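Local coordinates for EscN (Escherichia coli O127:H6, PDB 2OBL), which belongs to the P-loop proteins related to the ATP synthase alpha and beta subunits and is a component of a type III secretion system, at residues Ala95-Glu107 with Gly159-Tyr172. The protein carries 1 engineered substitution. Sequence-based numbering, arbitrary orientation.
Sequences ASADIIVLALIGE and GKNVLLMMDSVTRY. With IMD (imidazole), chain D.
Asp-98 and Asn-161 start the pairing of two parallel strands, 99-105 and 161-167, by gripping each other twice. Asp-98 N donates to Asn-161 O, and Asn-161 N donates to Asp-98 OD2 (2.8 Å, N-H...O 172°), which it meets from above the carboxylate plane. The side chain thus takes the N-H that lies just before the regular pairing. The side-chain OD1 of Asn-161 is hydrogen-bonded to Ser-214 OG. From there the bonds run Leu-163 N to Ile-99 O, Val-101 N to Leu-163 O, and so on to Ile-105 N on Asp-167 O. The other backbone edge of Ile-100 and Leu-102 is taken by strand 127-132 and Lys-126. On the face with Leu-163 and Asp-167, Leu-102 CD2 lies 3.6 Å from Met-165 SD, the two side chains side by side. On the other face, Val-101 CG1 meets Leu-164 CD1 at 4.0 Å.

Past the strands, Arg-171 NE forms a salt bridge with Glu-107 OE2 (2.7 Å), the two flat groups nearly perpendicular. A bend at Glu-107 chi2 (-75°) brings the carboxylate back to this arginine. Water 1 donates to Glu-107 OE2 and Ile-105 O and accepts from Ser-168 OG. Ser-168 OG also caps the N terminus of the helix, accepting from Arg-171 N at 2.9 Å.

Asp-167 OD2 accepts from imidazole N3 (2.6 Å) and pairs with Lys-84. OD1 bonds to Thr-220. An aspartate ending a core strand beside the probable Walker A lysine, followed by a cis peptide to Ser-168, is consistent with the Walker B strand of a RecA-like P-loop fold.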
ATOM      1  N   ALA A  95      -4.360  -7.390   7.330  1.00 18.99           N
ATOM      2  CA  ALA A  95      -4.988  -6.086   7.584  1.00 19.20           C
ATOM      3  C   ALA A  95      -6.353  -6.181   8.258  1.00 19.58           C
ATOM      4  O   ALA A  95      -7.125  -7.127   8.025  1.00 18.75           O
ATOM      5  CB  ALA A  95      -5.087  -5.261   6.299  1.00 19.52           C
ATOM      6  N   SER A  96      -6.653  -5.191   9.094  1.00 19.68           N
ATOM      7  CA  SER A  96      -7.969  -5.117   9.734  1.00 20.40           C
ATOM      8  C   SER A  96      -8.991  -4.450   8.818  1.00 20.62           C
ATOM      9  O   SER A  96      -9.459  -3.345   9.083  1.00 22.24           O
ATOM     10  CB  SER A  96      -7.883  -4.390  11.073  1.00 20.79           C
ATOM     11  OG  SER A  96      -7.243  -5.210  12.037  1.00 22.38           O
ATOM     12  N   ALA A  97      -9.329  -5.133   7.732  1.00 20.36           N
ATOM     13  CA  ALA A  97     -10.285  -4.619   6.766  1.00 18.57           C
ATOM     14  C   ALA A  97     -11.415  -5.624   6.622  1.00 18.30           C
ATOM     15  O   ALA A  97     -11.182  -6.829   6.658  1.00 17.94           O
ATOM     16  CB  ALA A  97      -9.610  -4.404   5.418  1.00 18.82           C
ATOM     17  N   ASP A  98     -12.634  -5.118   6.476  1.00 17.04           N
ATOM     18  CA  ASP A  98     -13.819  -5.962   6.296  1.00 16.97           C
ATOM     19  C   ASP A  98     -13.849  -6.494   4.867  1.00 16.23           C
ATOM     20  O   ASP A  98     -14.279  -7.621   4.605  1.00 15.96           O
ATOM     21  CB  ASP A  98     -15.084  -5.133   6.527  1.00 17.79           C
ATOM     22  CG  ASP A  98     -15.215  -4.637   7.951  1.00 19.29           C
ATOM     23  OD1 ASP A  98     -14.719  -5.315   8.875  1.00 19.41           O
ATOM     24  OD2 ASP A  98     -15.825  -3.565   8.146  1.00 19.61           O
ATOM     25  N   ILE A  99     -13.401  -5.647   3.949  1.00 16.31           N
ATOM     26  CA  ILE A  99     -13.441  -5.918   2.515  1.00 15.42           C
ATOM     27  C   ILE A  99     -12.176  -5.371   1.877  1.00 15.24           C
ATOM     28  O   ILE A  99     -11.758  -4.262   2.189  1.00 15.92           O
ATOM     29  CB  ILE A  99     -14.620  -5.169   1.865  1.00 15.84           C
ATOM     30  CG1 ILE A  99     -15.954  -5.573   2.509  1.00 15.70           C
ATOM     31  CG2 ILE A  99     -14.639  -5.390   0.352  1.00 15.78           C
ATOM     32  CD1 ILE A  99     -16.466  -6.906   2.043  1.00 15.40           C
ATOM     33  N   ILE A 100     -11.578  -6.144   0.981  1.00 14.81           N
ATOM     34  CA  ILE A 100     -10.416  -5.686   0.230  1.00 15.68           C
ATOM     35  C   ILE A 100     -10.787  -5.596  -1.239  1.00 16.25           C
ATOM     36  O   ILE A 100     -11.308  -6.549  -1.822  1.00 15.86           O
ATOM     37  CB  ILE A 100      -9.201  -6.640   0.386  1.00 16.11           C
ATOM     38  CG1 ILE A 100      -8.832  -6.813   1.861  1.00 16.98           C
ATOM     39  CG2 ILE A 100      -8.002  -6.093  -0.384  1.00 16.74           C
ATOM     40  CD1 ILE A 100      -7.906  -7.992   2.097  1.00 18.13           C
ATOM     41  N   VAL A 101     -10.539  -4.433  -1.834  1.00 15.91           N
ATOM     42  CA  VAL A 101     -10.705  -4.285  -3.257  1.00 15.18           C
ATOM     43  C   VAL A 101      -9.322  -4.094  -3.851  1.00 15.97           C
ATOM     44  O   VAL A 101      -8.643  -3.114  -3.552  1.00 14.70           O
ATOM     45  CB  VAL A 101     -11.618  -3.096  -3.607  1.00 14.49           C
ATOM     46  CG1 VAL A 101     -11.741  -2.933  -5.108  1.00 15.23           C
ATOM     47  CG2 VAL A 101     -12.988  -3.277  -2.952  1.00 14.73           C
ATOM     48  N   LEU A 102      -8.924  -5.048  -4.684  1.00 16.43           N
ATOM     49  CA  LEU A 102      -7.613  -5.055  -5.315  1.00 18.21           C
ATOM     50  C   LEU A 102      -7.739  -4.648  -6.769  1.00 18.37           C
ATOM     51  O   LEU A 102      -8.667  -5.075  -7.470  1.00 19.87           O
ATOM     52  CB  LEU A 102      -7.005  -6.455  -5.229  1.00 20.51           C
ATOM     53  CG  LEU A 102      -6.217  -6.797  -3.970  1.00 22.01           C
ATOM     54  CD1 LEU A 102      -6.142  -8.290  -3.761  1.00 23.45           C
ATOM     55  CD2 LEU A 102      -4.807  -6.224  -4.087  1.00 22.33           C
ATOM     56  N   ALA A 103      -6.830  -3.786  -7.209  1.00 16.81           N
ATOM     57  CA  ALA A 103      -6.707  -3.468  -8.606  1.00 16.15           C
ATOM     58  C   ALA A 103      -5.318  -3.904  -9.010  1.00 16.33           C
ATOM     59  O   ALA A 103      -4.308  -3.334  -8.545  1.00 16.70           O
ATOM     60  CB  ALA A 103      -6.907  -1.990  -8.858  1.00 16.97           C
ATOM     61  N   LEU A 104      -5.261  -4.949  -9.829  1.00 14.95           N
ATOM     62  CA  LEU A 104      -3.992  -5.467 -10.331  1.00 14.26           C
ATOM     63  C   LEU A 104      -3.861  -5.090 -11.799  1.00 13.34           C
ATOM     64  O   LEU A 104      -4.495  -5.695 -12.679  1.00 13.09           O
ATOM     65  CB  LEU A 104      -3.929  -6.983 -10.154  1.00 15.43           C
ATOM     66  CG  LEU A 104      -4.186  -7.507  -8.737  1.00 15.83           C
ATOM     67  CD1 LEU A 104      -4.093  -9.023  -8.710  1.00 16.22           C
ATOM     68  CD2 LEU A 104      -3.195  -6.892  -7.775  1.00 16.91           C
ATOM     69  N   ILE A 105      -3.046  -4.076 -12.053  1.00 13.50           N
ATOM     70  CA  ILE A 105      -3.010  -3.413 -13.347  1.00 13.33           C
ATOM     71  C   ILE A 105      -1.662  -3.538 -14.061  1.00 13.02           C
ATOM     72  O   ILE A 105      -0.608  -3.174 -13.525  1.00 12.84           O
ATOM     73  CB  ILE A 105      -3.350  -1.895 -13.193  1.00 12.85           C
ATOM     74  CG1 ILE A 105      -4.706  -1.704 -12.466  1.00 13.63           C
ATOM     75  CG2 ILE A 105      -3.267  -1.179 -14.560  1.00 12.80           C
ATOM     76  CD1 ILE A 105      -5.082  -0.238 -12.213  1.00 14.20           C
ATOM     77  N   GLY A 106      -1.701  -4.047 -15.283  1.00 11.85           N
ATOM     78  CA  GLY A 106      -0.585  -3.895 -16.219  1.00 11.94           C
ATOM     79  C   GLY A 106       0.526  -4.930 -16.183  1.00 11.33           C
ATOM     80  O   GLY A 106       1.515  -4.801 -16.909  1.00  9.87           O
ATOM     81  N   GLU A 107       0.385  -5.944 -15.335  1.00 13.14           N
ATOM     82  CA  GLU A 107       1.392  -7.019 -15.291  1.00 16.17           C
ATOM     83  C   GLU A 107       0.954  -8.195 -16.158  1.00 16.99           C
ATOM     84  O   GLU A 107      -0.173  -8.230 -16.650  1.00 16.23           O
ATOM     85  CB  GLU A 107       1.670  -7.490 -13.851  1.00 18.93           C
ATOM     86  CG  GLU A 107       1.969  -6.384 -12.838  1.00 21.29           C
ATOM     87  CD  GLU A 107       3.353  -5.787 -12.955  1.00 24.15           C
ATOM     88  OE1 GLU A 107       4.257  -6.446 -13.522  1.00 25.32           O
ATOM     89  OE2 GLU A 107       3.541  -4.640 -12.465  1.00 25.42           O
ATOM     90  N   GLY A 159     -21.208   0.281   5.121  1.00 20.26           N
ATOM     91  CA  GLY A 159     -20.659   0.415   6.465  1.00 20.09           C
ATOM     92  C   GLY A 159     -19.388  -0.390   6.686  1.00 20.31           C
ATOM     93  O   GLY A 159     -18.936  -0.543   7.824  1.00 20.92           O
ATOM     94  N   LYS A 160     -18.811  -0.910   5.603  1.00 18.99           N
ATOM     95  CA  LYS A 160     -17.610  -1.732   5.699  1.00 18.19           C
ATOM     96  C   LYS A 160     -16.360  -0.866   5.778  1.00 17.56           C
ATOM     97  O   LYS A 160     -16.286   0.187   5.153  1.00 16.81           O
ATOM     98  CB  LYS A 160     -17.488  -2.662   4.485  1.00 18.19           C
ATOM     99  CG  LYS A 160     -18.714  -3.545   4.235  1.00 18.72           C
ATOM    100  CD  LYS A 160     -18.939  -4.526   5.371  1.00 20.02           C
ATOM    101  CE  LYS A 160     -20.107  -5.459   5.067  1.00 20.22           C
ATOM    102  NZ  LYS A 160     -20.393  -6.348   6.231  1.00 20.79           N
ATOM    103  N   ASN A 161     -15.387  -1.304   6.565  1.00 17.18           N
ATOM    104  CA  ASN A 161     -14.078  -0.693   6.499  1.00 17.64           C
ATOM    105  C   ASN A 161     -13.315  -1.363   5.380  1.00 16.58           C
ATOM    106  O   ASN A 161     -12.932  -2.534   5.486  1.00 16.28           O
ATOM    107  CB  ASN A 161     -13.338  -0.786   7.825  1.00 20.25           C
ATOM    108  CG  ASN A 161     -13.750   0.314   8.789  1.00 22.40           C
ATOM    109  OD1 ASN A 161     -14.282   1.357   8.380  1.00 23.18           O
ATOM    110  ND2 ASN A 161     -13.506   0.092  10.077  1.00 24.28           N
ATOM    111  N   VAL A 162     -13.131  -0.611   4.299  1.00 14.91           N
ATOM    112  CA  VAL A 162     -12.587  -1.149   3.059  1.00 13.70           C
ATOM    113  C   VAL A 162     -11.094  -0.831   2.912  1.00 12.40           C
ATOM    114  O   VAL A 162     -10.651   0.263   3.232  1.00 13.69           O
ATOM    115  CB  VAL A 162     -13.342  -0.576   1.849  1.00 13.71           C
ATOM    116  CG1 VAL A 162     -12.794  -1.148   0.539  1.00 14.87           C
ATOM    117  CG2 VAL A 162     -14.856  -0.846   1.977  1.00 13.41           C
ATOM    118  N   LEU A 163     -10.329  -1.807   2.452  1.00 12.45           N
ATOM    119  CA  LEU A 163      -8.954  -1.553   2.010  1.00 13.26           C
ATOM    120  C   LEU A 163      -8.927  -1.594   0.492  1.00 13.28           C
ATOM    121  O   LEU A 163      -9.208  -2.632  -0.112  1.00 13.73           O
ATOM    122  CB  LEU A 163      -7.985  -2.593   2.580  1.00 13.43           C
ATOM    123  CG  LEU A 163      -6.560  -2.548   2.015  1.00 14.52           C
ATOM    124  CD1 LEU A 163      -5.926  -1.185   2.250  1.00 14.32           C
ATOM    125  CD2 LEU A 163      -5.667  -3.670   2.575  1.00 15.00           C
ATOM    126  N   LEU A 164      -8.617  -0.456  -0.121  1.00 13.01           N
ATOM    127  CA  LEU A 164      -8.416  -0.392  -1.568  1.00 12.82           C
ATOM    128  C   LEU A 164      -6.919  -0.514  -1.824  1.00 13.38           C
ATOM    129  O   LEU A 164      -6.126   0.268  -1.297  1.00 12.60           O
ATOM    130  CB  LEU A 164      -8.916   0.945  -2.111  1.00 13.69           C
ATOM    131  CG  LEU A 164      -8.611   1.257  -3.584  1.00 13.46           C
ATOM    132  CD1 LEU A 164      -9.299   0.234  -4.518  1.00 14.77           C
ATOM    133  CD2 LEU A 164      -9.081   2.677  -3.896  1.00 13.75           C
ATOM    134  N   MET A 165      -6.524  -1.498  -2.620  1.00 13.82           N
ATOM    135  CA  MET A 165      -5.106  -1.706  -2.861  1.00 14.98           C
ATOM    136  C   MET A 165      -4.849  -1.735  -4.361  1.00 14.89           C
ATOM    137  O   MET A 165      -5.326  -2.629  -5.065  1.00 14.91           O
ATOM    138  CB  MET A 165      -4.612  -2.999  -2.186  1.00 15.37           C
ATOM    139  CG  MET A 165      -3.155  -3.330  -2.516  1.00 17.31           C
ATOM    140  SD  MET A 165      -2.487  -4.846  -1.751  1.00 19.21           S
ATOM    141  CE  MET A 165      -2.384  -4.392  -0.030  1.00 19.49           C
ATOM    142  N   MET A 166      -4.114  -0.746  -4.845  1.00 14.22           N
ATOM    143  CA  MET A 166      -3.925  -0.580  -6.273  1.00 16.07           C
ATOM    144  C   MET A 166      -2.469  -0.827  -6.634  1.00 15.16           C
ATOM    145  O   MET A 166      -1.593  -0.053  -6.262  1.00 13.45           O
ATOM    146  CB  MET A 166      -4.342   0.820  -6.708  1.00 17.24           C
ATOM    147  CG  MET A 166      -4.112   1.027  -8.202  1.00 18.89           C
ATOM    148  SD  MET A 166      -4.583   2.654  -8.797  1.00 23.33           S
ATOM    149  CE  MET A 166      -6.173   2.820  -8.031  1.00 21.56           C
ATOM    150  N   ASP A 167      -2.223  -1.917  -7.353  1.00 14.71           N
ATOM    151  CA  ASP A 167      -0.880  -2.290  -7.776  1.00 14.39           C
ATOM    152  C   ASP A 167      -0.932  -2.318  -9.308  1.00 12.84           C
ATOM    153  O   ASP A 167      -1.308  -3.344  -9.880  1.00 10.93           O
ATOM    154  CB  ASP A 167      -0.541  -3.687  -7.205  1.00 15.36           C
ATOM    155  CG  ASP A 167       0.922  -4.100  -7.418  1.00 16.15           C
ATOM    156  OD1 ASP A 167       1.822  -3.237  -7.475  1.00 15.75           O
ATOM    157  OD2 ASP A 167       1.182  -5.318  -7.529  1.00 17.77           O
ATOM    158  N   SER A 168      -0.578  -1.219  -9.982  1.00 11.63           N
ATOM    159  CA  SER A 168       0.095  -0.056  -9.403  1.00 11.31           C
ATOM    160  C   SER A 168      -0.456   1.237  -9.978  1.00 11.77           C
ATOM    161  O   SER A 168      -1.009   1.244 -11.079  1.00 11.82           O
ATOM    162  CB  SER A 168       1.580  -0.110  -9.783  1.00 10.94           C
ATOM    163  OG  SER A 168       1.731  -0.119 -11.209  1.00 10.46           O
ATOM    164  N   VAL A 169      -0.276   2.341  -9.257  1.00 11.63           N
ATOM    165  CA  VAL A 169      -0.653   3.622  -9.823  1.00 12.82           C
ATOM    166  C   VAL A 169       0.263   3.921 -11.012  1.00 12.38           C
ATOM    167  O   VAL A 169      -0.144   4.591 -11.956  1.00 11.55           O
ATOM    168  CB  VAL A 169      -0.682   4.753  -8.758  1.00 14.10           C
ATOM    169  CG1 VAL A 169       0.712   5.083  -8.244  1.00 14.48           C
ATOM    170  CG2 VAL A 169      -1.380   5.995  -9.331  1.00 15.63           C
ATOM    171  N   THR A 170       1.495   3.401 -10.964  1.00 10.48           N
ATOM    172  CA  THR A 170       2.438   3.583 -12.075  1.00 11.05           C
ATOM    173  C   THR A 170       1.887   3.051 -13.400  1.00 11.23           C
ATOM    174  O   THR A 170       1.929   3.734 -14.424  1.00 10.80           O
ATOM    175  CB  THR A 170       3.765   2.876 -11.760  1.00 10.65           C
ATOM    176  OG1 THR A 170       4.337   3.471 -10.587  1.00 10.39           O
ATOM    177  CG2 THR A 170       4.737   2.994 -12.951  1.00 10.96           C
ATOM    178  N   ARG A 171       1.374   1.824 -13.389  1.00 11.09           N
ATOM    179  CA  ARG A 171       0.880   1.227 -14.638  1.00 11.62           C
ATOM    180  C   ARG A 171      -0.495   1.743 -15.011  1.00 11.48           C
ATOM    181  O   ARG A 171      -0.834   1.812 -16.208  1.00 11.34           O
ATOM    182  CB  ARG A 171       0.940  -0.301 -14.585  1.00 12.33           C
ATOM    183  CG  ARG A 171       2.384  -0.816 -14.540  1.00 15.15           C
ATOM    184  CD  ARG A 171       2.469  -2.294 -14.895  1.00 17.42           C
ATOM    185  NE  ARG A 171       3.747  -2.890 -14.500  1.00 20.34           N
ATOM    186  CZ  ARG A 171       4.781  -3.027 -15.315  1.00 22.75           C
ATOM    187  NH1 ARG A 171       4.687  -2.611 -16.574  1.00 23.89           N
ATOM    188  NH2 ARG A 171       5.905  -3.599 -14.879  1.00 23.06           N
ATOM    189  N   TYR A 172      -1.269   2.155 -14.006  1.00 11.42           N
ATOM    190  CA  TYR A 172      -2.497   2.884 -14.273  1.00 11.80           C
ATOM    191  C   TYR A 172      -2.156   4.141 -15.073  1.00 11.84           C
ATOM    192  O   TYR A 172      -2.816   4.457 -16.071  1.00 11.83           O
ATOM    193  CB  TYR A 172      -3.210   3.330 -12.983  1.00 12.77           C
ATOM    194  CG  TYR A 172      -4.035   4.566 -13.258  1.00 13.07           C
ATOM    195  CD1 TYR A 172      -5.286   4.467 -13.864  1.00 12.86           C
ATOM    196  CD2 TYR A 172      -3.545   5.841 -12.973  1.00 11.86           C
ATOM    197  CE1 TYR A 172      -6.022   5.590 -14.171  1.00 13.38           C
ATOM    198  CE2 TYR A 172      -4.279   6.973 -13.272  1.00 12.86           C
ATOM    199  CZ  TYR A 172      -5.520   6.839 -13.879  1.00 13.04           C
ATOM    200  OH  TYR A 172      -6.253   7.960 -14.184  1.00 13.55           O
TER
HETATM  201  N1  IMD D1295      -0.660  -7.370 -11.414  1.00 29.33           N
HETATM  202  C2  IMD D1295      -0.492  -6.294 -10.615  1.00 28.24           C
HETATM  203  N3  IMD D1295       0.166  -6.704  -9.500  1.00 29.78           N
HETATM  204  C4  IMD D1295       0.408  -8.037  -9.596  1.00 29.18           C
HETATM  205  C5  IMD D1295      -0.121  -8.459 -10.806  1.00 29.06           C
HETATM  206  O   HOH W   1       1.492  -2.873 -11.813  1.00 17.99           O